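Local coordinates for tail fiber protein (Acinetobacter phage AM24, PDB 5W5P) that forms a trimeric tailspike that probably recognises, and perhaps cleaves, the capsular polysaccharide of its Acinetobacter host, at residues N314-E317 with V321-K324; T361-G366 with T392-G397; P406-N411 with Y416-E421; N430-S433 with R439-A442. All coordinates share one frame; numbering follows the deposited sequence.

Interaction 1: residues N314-E317 with V321-K324; sequences NLWE and VFAK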
loop_
_atom_site.group_PDB
_atom_site.type_symbol
_atom_site.label_atom_id
_atom_site.label_comp_id
_atom_site.label_asym_id
_atom_site.label_seq_id
_atom_site.Cartn_x
_atom_site.Cartn_y
_atom_site.Cartn_z
ATOM N N ASN A 314 3.164 -6.906 -7.067
ATOM C CA ASN A 314 3.431 -8.212 -7.646
ATOM C C ASN A 314 4.462 -8.108 -8.768
ATOM O O ASN A 314 4.659 -7.052 -9.375
ATOM C CB ASN A 314 2.152 -8.833 -8.205
ATOM C CG ASN A 314 1.207 -9.301 -7.123
ATOM O OD1 ASN A 314 1.484 -10.267 -6.409
ATOM N ND2 ASN A 314 0.070 -8.626 -7.006
ATOM N N LEU A 315 5.124 -9.231 -9.034
ATOM C CA LEU A 315 5.900 -9.421 -10.252
ATOM C C LEU A 315 5.080 -10.284 -11.201
ATOM O O LEU A 315 4.528 -11.309 -10.787
ATOM C CB LEU A 315 7.248 -10.072 -9.950
ATOM C CG LEU A 315 8.032 -10.771 -11.064
ATOM C CD1 LEU A 315 8.729 -9.771 -11.950
ATOM C CD2 LEU A 315 9.052 -11.717 -10.447
ATOM N N TRP A 316 4.979 -9.856 -12.462
ATOM C CA TRP A 316 4.177 -10.551 -13.478
ATOM C C TRP A 316 4.925 -10.448 -14.808
ATOM O O TRP A 316 4.741 -9.488 -15.563
ATOM C CB TRP A 316 2.777 -9.958 -13.569
ATOM C CG TRP A 316 1.789 -10.820 -14.287
ATOM C CD1 TRP A 316 1.296 -10.630 -15.550
ATOM C CD2 TRP A 316 1.158 -12.003 -13.785
ATOM N NE1 TRP A 316 0.403 -11.626 -15.864
ATOM C CE2 TRP A 316 0.295 -12.478 -14.794
ATOM C CE3 TRP A 316 1.238 -12.707 -12.579
ATOM C CZ2 TRP A 316 -0.477 -13.629 -14.634
ATOM C CZ3 TRP A 316 0.471 -13.850 -12.421
ATOM C CH2 TRP A 316 -0.374 -14.301 -13.443
ATOM N N GLU A 317 5.759 -11.448 -15.090
ATOM C CA GLU A 317 6.647 -11.438 -16.244
ATOM C C GLU A 317 6.402 -12.669 -17.106
ATOM O O GLU A 317 6.167 -13.765 -16.583
ATOM C CB GLU A 317 8.113 -11.392 -15.796
ATOM C CG GLU A 317 9.092 -10.937 -16.862
ATOM C CD GLU A 317 10.447 -10.586 -16.279
ATOM O OE1 GLU A 317 10.621 -10.744 -15.052
ATOM O OE2 GLU A 317 11.335 -10.149 -17.044
ATOM N N VAL A 321 -2.956 -13.122 -18.654
ATOM C CA VAL A 321 -3.819 -12.087 -18.096
ATOM C C VAL A 321 -3.687 -12.112 -16.578
ATOM O O VAL A 321 -3.942 -13.138 -15.936
ATOM C CB VAL A 321 -5.275 -12.289 -18.538
ATOM C CG1 VAL A 321 -6.218 -11.401 -17.724
ATOM C CG2 VAL A 321 -5.418 -11.998 -20.021
ATOM N N PHE A 322 -3.278 -10.978 -15.997
ATOM C CA PHE A 322 -3.046 -10.933 -14.559
ATOM C C PHE A 322 -4.348 -10.967 -13.769
ATOM O O PHE A 322 -4.379 -11.496 -12.649
ATOM C CB PHE A 322 -2.238 -9.686 -14.191
ATOM C CG PHE A 322 -2.125 -9.460 -12.708
ATOM C CD1 PHE A 322 -1.372 -10.323 -11.918
ATOM C CD2 PHE A 322 -2.779 -8.398 -12.100
ATOM C CE1 PHE A 322 -1.268 -10.131 -10.551
ATOM C CE2 PHE A 322 -2.685 -8.196 -10.732
ATOM C CZ PHE A 322 -1.928 -9.063 -9.955
ATOM N N ALA A 323 -5.423 -10.402 -14.317
ATOM C CA ALA A 323 -6.677 -10.342 -13.571
ATOM C C ALA A 323 -7.822 -10.140 -14.555
ATOM O O ALA A 323 -7.925 -9.085 -15.188
ATOM C CB ALA A 323 -6.644 -9.236 -12.533
ATOM N N LYS A 324 -8.687 -11.140 -14.672
ATOM C CA LYS A 324 -9.893 -11.027 -15.473
ATOM C C LYS A 324 -11.015 -11.012 -14.430
ATOM O O LYS A 324 -11.449 -12.051 -13.925
ATOM C CB LYS A 324 -10.030 -12.168 -16.479
ATOM C CG LYS A 324 -11.420 -12.315 -17.123
ATOM C CD LYS A 324 -11.562 -13.463 -18.150
ATOM C CE LYS A 324 -12.493 -13.064 -19.278
ATOM N NZ LYS A 324 -13.897 -13.145 -18.789
#
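Trp316 and Phe322 form a buried, T-shaped aromatic pair at a corner of the parallel beta-helix, where the chain leaves strand 315-317 and turns through residue 322 into the next face. The edge of Phe322 is directed at the face of Trp316: the centroids of the phenyl ring and the six-membered indole ring are 5.1 Å apart and the planes meet at 70°. Phe322 CD1 makes the closest approach, 3.6 Å from Trp316 CD2. The same residue also uses its methylene, since Phe322 CB sits 3.8 Å from the centroid of the five-membered indole ring, almost on the normal, in a CH-pi contact. Both aromatic groups hang from CB with CG anti to the backbone N (chi1 -164° for Trp316, 172° for Phe322), which carries the indole across the turn and lays the phenyl edge against it. At the far end of the phenyl ring, Asn314 ND2 lies 3.6 Å from Phe322 CZ, although that amide nitrogen is hydrogen-bonded to Val284 O. Trp316 NE1 is likewise bound by Gly320 O, a bond that fixes the rotation of the indole inside the turn. Phe322 in turn meets Phe338 edge-to-face. The pair thus fills a corner between two faces of a parallel beta-helix, the fold that forms the body of many phage tailspikes.

Interaction 2: residues T361-G366 with T392-G397; sequences TGYSSG and TASLSG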
loop_
_atom_site.group_PDB
_atom_site.type_symbol
_atom_site.label_atom_id
_atom_site.label_comp_id
_atom_site.label_asym_id
_atom_site.label_seq_id
_atom_site.Cartn_x
_atom_site.Cartn_y
_atom_site.Cartn_z
ATOM N N THR A 361 -20.666 -8.875 -17.920
ATOM C CA THR A 361 -20.276 -8.488 -16.573
ATOM C C THR A 361 -20.850 -7.118 -16.203
ATOM O O THR A 361 -21.104 -6.275 -17.067
ATOM C CB THR A 361 -18.746 -8.508 -16.482
ATOM O OG1 THR A 361 -18.299 -9.856 -16.264
ATOM C CG2 THR A 361 -18.247 -7.645 -15.385
ATOM N N GLY A 362 -21.101 -6.918 -14.887
ATOM C CA GLY A 362 -21.616 -5.657 -14.392
ATOM C C GLY A 362 -20.572 -4.545 -14.361
ATOM O O GLY A 362 -19.384 -4.755 -14.589
ATOM N N TYR A 363 -21.034 -3.330 -14.066
ATOM C CA TYR A 363 -20.141 -2.180 -14.027
ATOM C C TYR A 363 -19.356 -2.138 -12.719
ATOM O O TYR A 363 -19.871 -2.487 -11.651
ATOM C CB TYR A 363 -20.927 -0.877 -14.189
ATOM C CG TYR A 363 -21.480 -0.641 -15.575
ATOM C CD1 TYR A 363 -20.658 -0.217 -16.610
ATOM C CD2 TYR A 363 -22.832 -0.825 -15.840
ATOM C CE1 TYR A 363 -21.164 0.001 -17.877
ATOM C CE2 TYR A 363 -23.350 -0.611 -17.104
ATOM C CZ TYR A 363 -22.512 -0.198 -18.120
ATOM O OH TYR A 363 -23.024 0.018 -19.380
ATOM N N SER A 364 -18.102 -1.698 -12.805
ATOM C CA SER A 364 -17.273 -1.523 -11.625
ATOM C C SER A 364 -17.519 -0.148 -11.011
ATOM O O SER A 364 -18.123 0.738 -11.624
ATOM C CB SER A 364 -15.798 -1.704 -11.969
ATOM O OG SER A 364 -15.518 -3.048 -12.321
ATOM N N SER A 365 -17.043 0.029 -9.776
ATOM C CA SER A 365 -17.304 1.275 -9.055
ATOM C C SER A 365 -16.252 1.458 -7.970
ATOM O O SER A 365 -16.299 0.773 -6.946
ATOM C CB SER A 365 -18.710 1.271 -8.460
ATOM O OG SER A 365 -19.056 2.558 -7.991
ATOM N N GLY A 366 -15.332 2.395 -8.185
ATOM C CA GLY A 366 -14.291 2.672 -7.215
ATOM C C GLY A 366 -13.071 1.787 -7.374
ATOM O O GLY A 366 -12.881 0.845 -6.602
ATOM N N THR A 392 -15.693 -1.257 -19.619
ATOM C CA THR A 392 -16.641 -0.266 -20.113
ATOM C C THR A 392 -17.257 0.446 -18.917
ATOM O O THR A 392 -17.833 -0.200 -18.033
ATOM C CB THR A 392 -17.725 -0.914 -20.975
ATOM O OG1 THR A 392 -17.118 -1.786 -21.936
ATOM C CG2 THR A 392 -18.533 0.144 -21.701
ATOM N N ALA A 393 -17.120 1.768 -18.880
ATOM C CA ALA A 393 -17.710 2.586 -17.831
ATOM C C ALA A 393 -19.155 2.935 -18.174
ATOM O O ALA A 393 -19.577 2.880 -19.332
ATOM C CB ALA A 393 -16.896 3.867 -17.617
ATOM N N SER A 394 -19.917 3.297 -17.147
ATOM C CA SER A 394 -21.325 3.667 -17.303
ATOM C C SER A 394 -21.402 5.191 -17.375
ATOM O O SER A 394 -21.512 5.876 -16.357
ATOM C CB SER A 394 -22.157 3.109 -16.154
ATOM O OG SER A 394 -23.468 3.647 -16.165
ATOM N N LEU A 395 -21.350 5.728 -18.596
ATOM C CA LEU A 395 -21.252 7.169 -18.790
ATOM C C LEU A 395 -22.455 7.758 -19.523
ATOM O O LEU A 395 -22.372 8.888 -20.012
ATOM C CB LEU A 395 -19.965 7.514 -19.540
ATOM C CG LEU A 395 -18.657 7.172 -18.828
ATOM C CD1 LEU A 395 -17.501 7.233 -19.811
ATOM C CD2 LEU A 395 -18.429 8.118 -17.664
ATOM N N SER A 396 -23.576 7.031 -19.603
ATOM C CA SER A 396 -24.731 7.563 -20.322
ATOM C C SER A 396 -25.374 8.733 -19.581
ATOM O O SER A 396 -26.026 9.576 -20.206
ATOM C CB SER A 396 -25.759 6.458 -20.572
ATOM O OG SER A 396 -26.505 6.176 -19.402
ATOM N N GLY A 397 -25.207 8.803 -18.262
ATOM C CA GLY A 397 -25.676 9.942 -17.496
ATOM C C GLY A 397 -24.532 10.843 -17.076
ATOM O O GLY A 397 -23.384 10.398 -17.023
HETATM O O HOH W 1 -16.753 0.111 -15.359
#
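Tyr363 and Ser394 meet in a CH-pi contact on the surface of the parallel beta-helix, where the loop leading into strand 365-375 is approached by the long loop that follows strand 389-390. The phenol ring is met on one face and at one edge. Over the face stands Ser394 CB, 3.6 Å from the ring centroid and only 8° off the normal, so the methylene is placed over the middle of the ring rather than over its rim. At the edge, near the ring plane, the carbonyl of the neighbouring loop comes in: Thr392 O is 3.2 Å from Tyr363 CD1, a position in which the partly positive ring hydrogens face a carbonyl oxygen. The peptide between these two points follows the ring obliquely, with Ala393 C 3.6 Å from Tyr363 CE1. Tyr363 reaches this place with CG anti to its carbonyl carbon (chi1 -71°), which swings the ring out from its own backbone and across to residues 392-394. Ser394 differs, with OG anti to the backbone N (chi1 170°), and CB makes the contact with the ring. Lys357 adds a cation-pi contact to Tyr363, while its backbone pairs with that of Thr392, so one residue touches both loops. Ser364 OG, bound to Gly356 O and Val328 N, ties the base of the tyrosine loop to the beta-helix. Beside the ring, close to its plane, a water spans the two loops, 2.9 Å from Thr392 O and, more weakly, 3.4 Å from Ser364 N.

Interaction 3: residues P406-N411 with Y416-E421; sequences PTFVGN and YRMWSE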
loop_
_atom_site.group_PDB
_atom_site.type_symbol
_atom_site.label_atom_id
_atom_site.label_comp_id
_atom_site.label_asym_id
_atom_site.label_seq_id
_atom_site.Cartn_x
_atom_site.Cartn_y
_atom_site.Cartn_z
ATOM N N PRO A 406 -12.923 3.957 -12.947
ATOM C CA PRO A 406 -11.586 3.850 -12.355
ATOM C C PRO A 406 -10.705 5.040 -12.704
ATOM O O PRO A 406 -10.887 5.713 -13.720
ATOM C CB PRO A 406 -11.028 2.556 -12.963
ATOM C CG PRO A 406 -12.219 1.809 -13.461
ATOM C CD PRO A 406 -13.200 2.857 -13.884
ATOM N N THR A 407 -9.728 5.291 -11.834
ATOM C CA THR A 407 -8.768 6.367 -12.034
ATOM C C THR A 407 -7.357 5.792 -12.078
ATOM O O THR A 407 -7.097 4.684 -11.598
ATOM C CB THR A 407 -8.877 7.443 -10.934
ATOM O OG1 THR A 407 -8.439 6.912 -9.678
ATOM C CG2 THR A 407 -10.322 7.932 -10.797
ATOM N N PHE A 408 -6.450 6.550 -12.691
ATOM C CA PHE A 408 -5.067 6.131 -12.885
ATOM C C PHE A 408 -4.143 7.257 -12.445
ATOM O O PHE A 408 -4.269 8.387 -12.926
ATOM C CB PHE A 408 -4.793 5.766 -14.352
ATOM C CG PHE A 408 -5.483 4.506 -14.811
ATOM C CD1 PHE A 408 -6.829 4.517 -15.154
ATOM C CD2 PHE A 408 -4.778 3.317 -14.915
ATOM C CE1 PHE A 408 -7.460 3.365 -15.580
ATOM C CE2 PHE A 408 -5.401 2.157 -15.338
ATOM C CZ PHE A 408 -6.747 2.179 -15.671
ATOM N N VAL A 409 -3.213 6.950 -11.542
ATOM C CA VAL A 409 -2.289 7.935 -10.995
ATOM C C VAL A 409 -0.876 7.365 -11.059
ATOM O O VAL A 409 -0.605 6.300 -10.493
ATOM C CB VAL A 409 -2.646 8.318 -9.548
ATOM C CG1 VAL A 409 -1.540 9.182 -8.928
ATOM C CG2 VAL A 409 -4.005 9.023 -9.488
ATOM N N GLY A 410 0.019 8.070 -11.748
ATOM C CA GLY A 410 1.439 7.777 -11.673
ATOM C C GLY A 410 1.882 6.452 -12.255
ATOM O O GLY A 410 2.934 5.940 -11.859
ATOM N N ASN A 411 1.116 5.883 -13.184
ATOM C CA ASN A 411 1.478 4.630 -13.833
ATOM C C ASN A 411 2.381 4.886 -15.037
ATOM O O ASN A 411 2.506 6.010 -15.522
ATOM C CB ASN A 411 0.229 3.867 -14.280
ATOM C CG ASN A 411 -0.750 3.633 -13.144
ATOM O OD1 ASN A 411 -0.596 2.690 -12.361
ATOM N ND2 ASN A 411 -1.763 4.499 -13.043
ATOM N N TYR A 416 -0.008 0.312 -26.559
ATOM C CA TYR A 416 -0.839 1.215 -27.341
ATOM C C TYR A 416 -1.745 2.044 -26.438
ATOM O O TYR A 416 -1.872 3.262 -26.619
ATOM C CB TYR A 416 -1.662 0.435 -28.361
ATOM C CG TYR A 416 -2.286 1.340 -29.390
ATOM C CD1 TYR A 416 -1.523 1.877 -30.417
ATOM C CD2 TYR A 416 -3.629 1.679 -29.324
ATOM C CE1 TYR A 416 -2.083 2.722 -31.358
ATOM C CE2 TYR A 416 -4.197 2.526 -30.261
ATOM C CZ TYR A 416 -3.417 3.042 -31.274
ATOM O OH TYR A 416 -3.972 3.878 -32.211
ATOM N N ARG A 417 -2.361 1.408 -25.444
ATOM C CA ARG A 417 -3.241 2.108 -24.524
ATOM C C ARG A 417 -3.079 1.538 -23.124
ATOM O O ARG A 417 -2.758 0.359 -22.943
ATOM C CB ARG A 417 -4.704 2.005 -24.960
ATOM C CG ARG A 417 -5.139 3.097 -25.926
ATOM C CD ARG A 417 -6.650 3.112 -26.082
ATOM N NE ARG A 417 -7.091 4.166 -26.985
ATOM C CZ ARG A 417 -7.329 3.994 -28.280
ATOM N NH1 ARG A 417 -7.171 2.797 -28.835
ATOM N NH2 ARG A 417 -7.725 5.017 -29.018
HETATM N N MSE A 418 -3.318 2.390 -22.136
HETATM C CA MSE A 418 -3.310 1.951 -20.752
HETATM C C MSE A 418 -4.706 1.510 -20.309
HETATM O O MSE A 418 -4.841 0.646 -19.438
HETATM C CB MSE A 418 -2.786 3.055 -19.841
HETATM C CG MSE A 418 -2.403 2.555 -18.459
HETATM SE SE MSE A 418 -1.987 4.006 -17.236
HETATM C CE MSE A 418 -0.324 4.620 -18.058
ATOM N N TRP A 419 -5.739 2.099 -20.917
ATOM C CA TRP A 419 -7.115 1.754 -20.591
ATOM C C TRP A 419 -7.985 1.935 -21.830
ATOM O O TRP A 419 -7.584 2.563 -22.813
ATOM C CB TRP A 419 -7.641 2.593 -19.417
ATOM C CG TRP A 419 -7.654 4.073 -19.666
ATOM C CD1 TRP A 419 -8.581 4.775 -20.381
ATOM C CD2 TRP A 419 -6.700 5.035 -19.196
ATOM N NE1 TRP A 419 -8.264 6.109 -20.384
ATOM C CE2 TRP A 419 -7.113 6.296 -19.666
ATOM C CE3 TRP A 419 -5.538 4.951 -18.426
ATOM C CZ2 TRP A 419 -6.404 7.463 -19.391
ATOM C CZ3 TRP A 419 -4.835 6.108 -18.158
ATOM C CH2 TRP A 419 -5.272 7.348 -18.636
ATOM N N SER A 420 -9.187 1.360 -21.772
ATOM C CA SER A 420 -10.142 1.508 -22.864
ATOM C C SER A 420 -10.459 2.980 -23.087
ATOM O O SER A 420 -10.778 3.708 -22.141
ATOM C CB SER A 420 -11.425 0.734 -22.559
ATOM O OG SER A 420 -11.184 -0.654 -22.436
ATOM N N GLU A 421 -10.375 3.414 -24.343
ATOM C CA GLU A 421 -10.543 4.826 -24.665
ATOM C C GLU A 421 -11.900 5.335 -24.190
ATOM O O GLU A 421 -12.920 4.651 -24.316
ATOM C CB GLU A 421 -10.390 5.052 -26.173
ATOM C CG GLU A 421 -11.396 4.290 -27.029
ATOM C CD GLU A 421 -10.789 3.083 -27.730
ATOM O OE1 GLU A 421 -10.669 3.119 -28.976
ATOM O OE2 GLU A 421 -10.436 2.099 -27.038
#
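Phe408 lies against Trp419 and Met418, three side chains brought together in the interior where the loop after strand 412-413 folds back over strand 407-409. The two rings form an offset stack, with the phenyl and six-membered indole centroids 4.7 Å apart and the planes 28° from parallel. Trp419 CE3 is poised over the middle of the phenyl ring, 3.5 Å from Phe408 CD1. Trp419 holds CG between its backbone N and carbonyl carbon (chi1 61°), the least roomy of the three staggered choices, and this folds the indole back toward the strand. Met418, modelled as selenomethionine, instead runs out extended through chi1 and chi2 and bends only at chi3 (-69°), delivering its SE obliquely beside the phenylalanine in a Met-aromatic contact, 3.7 Å from Phe408 CD2. The selenium also packs against Asn411, whose CB is 3.7 Å from Met418 SE. The asparagine amide looks to other partners: OD1 takes Asn372 ND2, and ND2 serves Asn430 OD1 and Phe369 O. Phe369 also stacks with Phe408. The loop is attached to strand 407-409 mainly through dispersion, with the selenium standing where methionine would place its sulfur, while the amide is satisfied by an asparagine ladder and the carbonyl of Phe369.

Interaction 4: residues N430-S433 with R439-A442; sequences NAFS and RHQA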
loop_
_atom_site.group_PDB
_atom_site.type_symbol
_atom_site.label_atom_id
_atom_site.label_comp_id
_atom_site.label_asym_id
_atom_site.label_seq_id
_atom_site.Cartn_x
_atom_site.Cartn_y
_atom_site.Cartn_z
ATOM N N ASN A 430 0.524 9.936 -15.284
ATOM C CA ASN A 430 0.797 8.706 -16.012
ATOM C C ASN A 430 1.772 8.952 -17.155
ATOM O O ASN A 430 1.833 10.050 -17.726
ATOM C CB ASN A 430 -0.502 8.110 -16.561
ATOM C CG ASN A 430 -1.484 7.745 -15.463
ATOM O OD1 ASN A 430 -1.267 6.792 -14.703
ATOM N ND2 ASN A 430 -2.570 8.505 -15.370
ATOM N N ALA A 431 2.522 7.909 -17.504
ATOM C CA ALA A 431 3.503 7.968 -18.579
ATOM C C ALA A 431 3.072 7.058 -19.720
ATOM O O ALA A 431 2.746 5.890 -19.496
ATOM C CB ALA A 431 4.885 7.566 -18.079
ATOM N N PHE A 432 3.077 7.593 -20.936
ATOM C CA PHE A 432 2.660 6.865 -22.136
ATOM C C PHE A 432 3.832 6.817 -23.111
ATOM O O PHE A 432 3.810 7.454 -24.165
ATOM C CB PHE A 432 1.433 7.520 -22.771
ATOM C CG PHE A 432 0.332 7.795 -21.796
ATOM C CD1 PHE A 432 -0.608 6.822 -21.507
ATOM C CD2 PHE A 432 0.242 9.025 -21.158
ATOM C CE1 PHE A 432 -1.619 7.071 -20.602
ATOM C CE2 PHE A 432 -0.768 9.279 -20.253
ATOM C CZ PHE A 432 -1.701 8.304 -19.974
ATOM N N SER A 433 4.854 6.051 -22.754
ATOM C CA SER A 433 6.048 5.969 -23.581
ATOM C C SER A 433 5.707 5.345 -24.933
ATOM O O SER A 433 5.015 4.326 -25.006
ATOM C CB SER A 433 7.120 5.160 -22.848
ATOM O OG SER A 433 8.095 4.646 -23.732
ATOM N N ARG A 439 -4.810 9.832 -27.098
ATOM C CA ARG A 439 -5.439 8.646 -27.670
ATOM C C ARG A 439 -6.411 7.969 -26.706
ATOM O O ARG A 439 -7.314 7.244 -27.148
ATOM C CB ARG A 439 -4.325 7.688 -28.113
ATOM C CG ARG A 439 -4.655 6.208 -28.140
ATOM C CD ARG A 439 -3.393 5.389 -28.336
ATOM N NE ARG A 439 -2.520 5.957 -29.361
ATOM C CZ ARG A 439 -1.250 5.610 -29.541
ATOM N NH1 ARG A 439 -0.688 4.688 -28.768
ATOM N NH2 ARG A 439 -0.536 6.180 -30.498
ATOM N N HIS A 440 -6.265 8.199 -25.403
ATOM C CA HIS A 440 -7.160 7.597 -24.424
ATOM C C HIS A 440 -8.505 8.304 -24.326
ATOM O O HIS A 440 -9.403 7.787 -23.651
ATOM C CB HIS A 440 -6.484 7.571 -23.050
ATOM C CG HIS A 440 -5.236 6.745 -23.014
ATOM N ND1 HIS A 440 -4.079 7.114 -23.667
ATOM C CD2 HIS A 440 -4.974 5.553 -22.427
ATOM C CE1 HIS A 440 -3.156 6.189 -23.477
ATOM N NE2 HIS A 440 -3.671 5.233 -22.725
ATOM N N GLN A 441 -8.662 9.453 -24.990
ATOM C CA GLN A 441 -9.888 10.259 -24.938
ATOM C C GLN A 441 -10.273 10.599 -23.501
ATOM O O GLN A 441 -11.443 10.542 -23.122
ATOM C CB GLN A 441 -11.051 9.563 -25.653
ATOM C CG GLN A 441 -10.687 8.877 -26.952
ATOM C CD GLN A 441 -10.135 9.834 -27.976
ATOM O OE1 GLN A 441 -10.582 10.976 -28.076
ATOM N NE2 GLN A 441 -9.156 9.373 -28.750
ATOM N N ALA A 442 -9.283 10.947 -22.690
ATOM C CA ALA A 442 -9.564 11.223 -21.293
ATOM C C ALA A 442 -9.294 12.689 -20.967
ATOM O O ALA A 442 -8.443 13.325 -21.596
ATOM C CB ALA A 442 -8.720 10.331 -20.372
#
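Phe432 and His440 pack together as an oblique aromatic pair, buried between strand 431-432 and the short 3-10 turn that follows it. Their centroids are 4.6 Å apart and the planes make 51°, neither a stack nor a T. The imidazole brings its CE1 corner to the phenyl ring, His440 CE1 lying 3.3 Å from Phe432 CD1, while one imidazole face receives Phe432 CE1, which sits toward the rim of the ring and 3.5 Å from His440 NE2. Both side chains carry CG anti to the carbonyl carbon; for His440 (chi1 -62°) this turns the imidazole from the 3-10 segment toward the strand. A second shell then fixes the imidazole. NE2 is hydrogen-bonded to the backbone N of Met418, and ND1 to Ala437 O, so both ring nitrogens are engaged and the ring can hardly rotate. Trp419 also meets the imidazole, with planes inclined, and Phe432 is in turn flanked by Met418, Thr413 and Gln427. Further out, Arg439 NH1 bonds to Tyr416 O and so holds the 3-10 segment to the loop that carries Met418. Backbone hydrogen bonds from Phe432 to the second subunit carry this strand into the trimer interface. With a backbone N-H at NE2 and a carbonyl at ND1, the bonding is consistent with a neutral imidazole whose hydrogen sits on ND1, packed against an apolar ring.

The four contacts come in series along the chain and follow the beta-helix toward its C-terminal end. Interaction 1 lies furthest toward the N-terminal side, its centre 16 Å from that of interaction 3 and 23 Å from that of interaction 2. Neighbouring parallel strands relate them: 315-317 pairs with 331-339, which pairs with 365-375, which pairs with 407-409 and 412-413, and the last pairs with 431-432. Interactions 2 and 3 therefore lie on adjacent strands without touching. Interactions 3 and 4, with centres 7 Å apart, do touch, Asn411 O lying 2.7 Å from Ala431 N. Each of the four reaches a neighbouring subunit, so the coils that stack within one chain also contribute to the trimer.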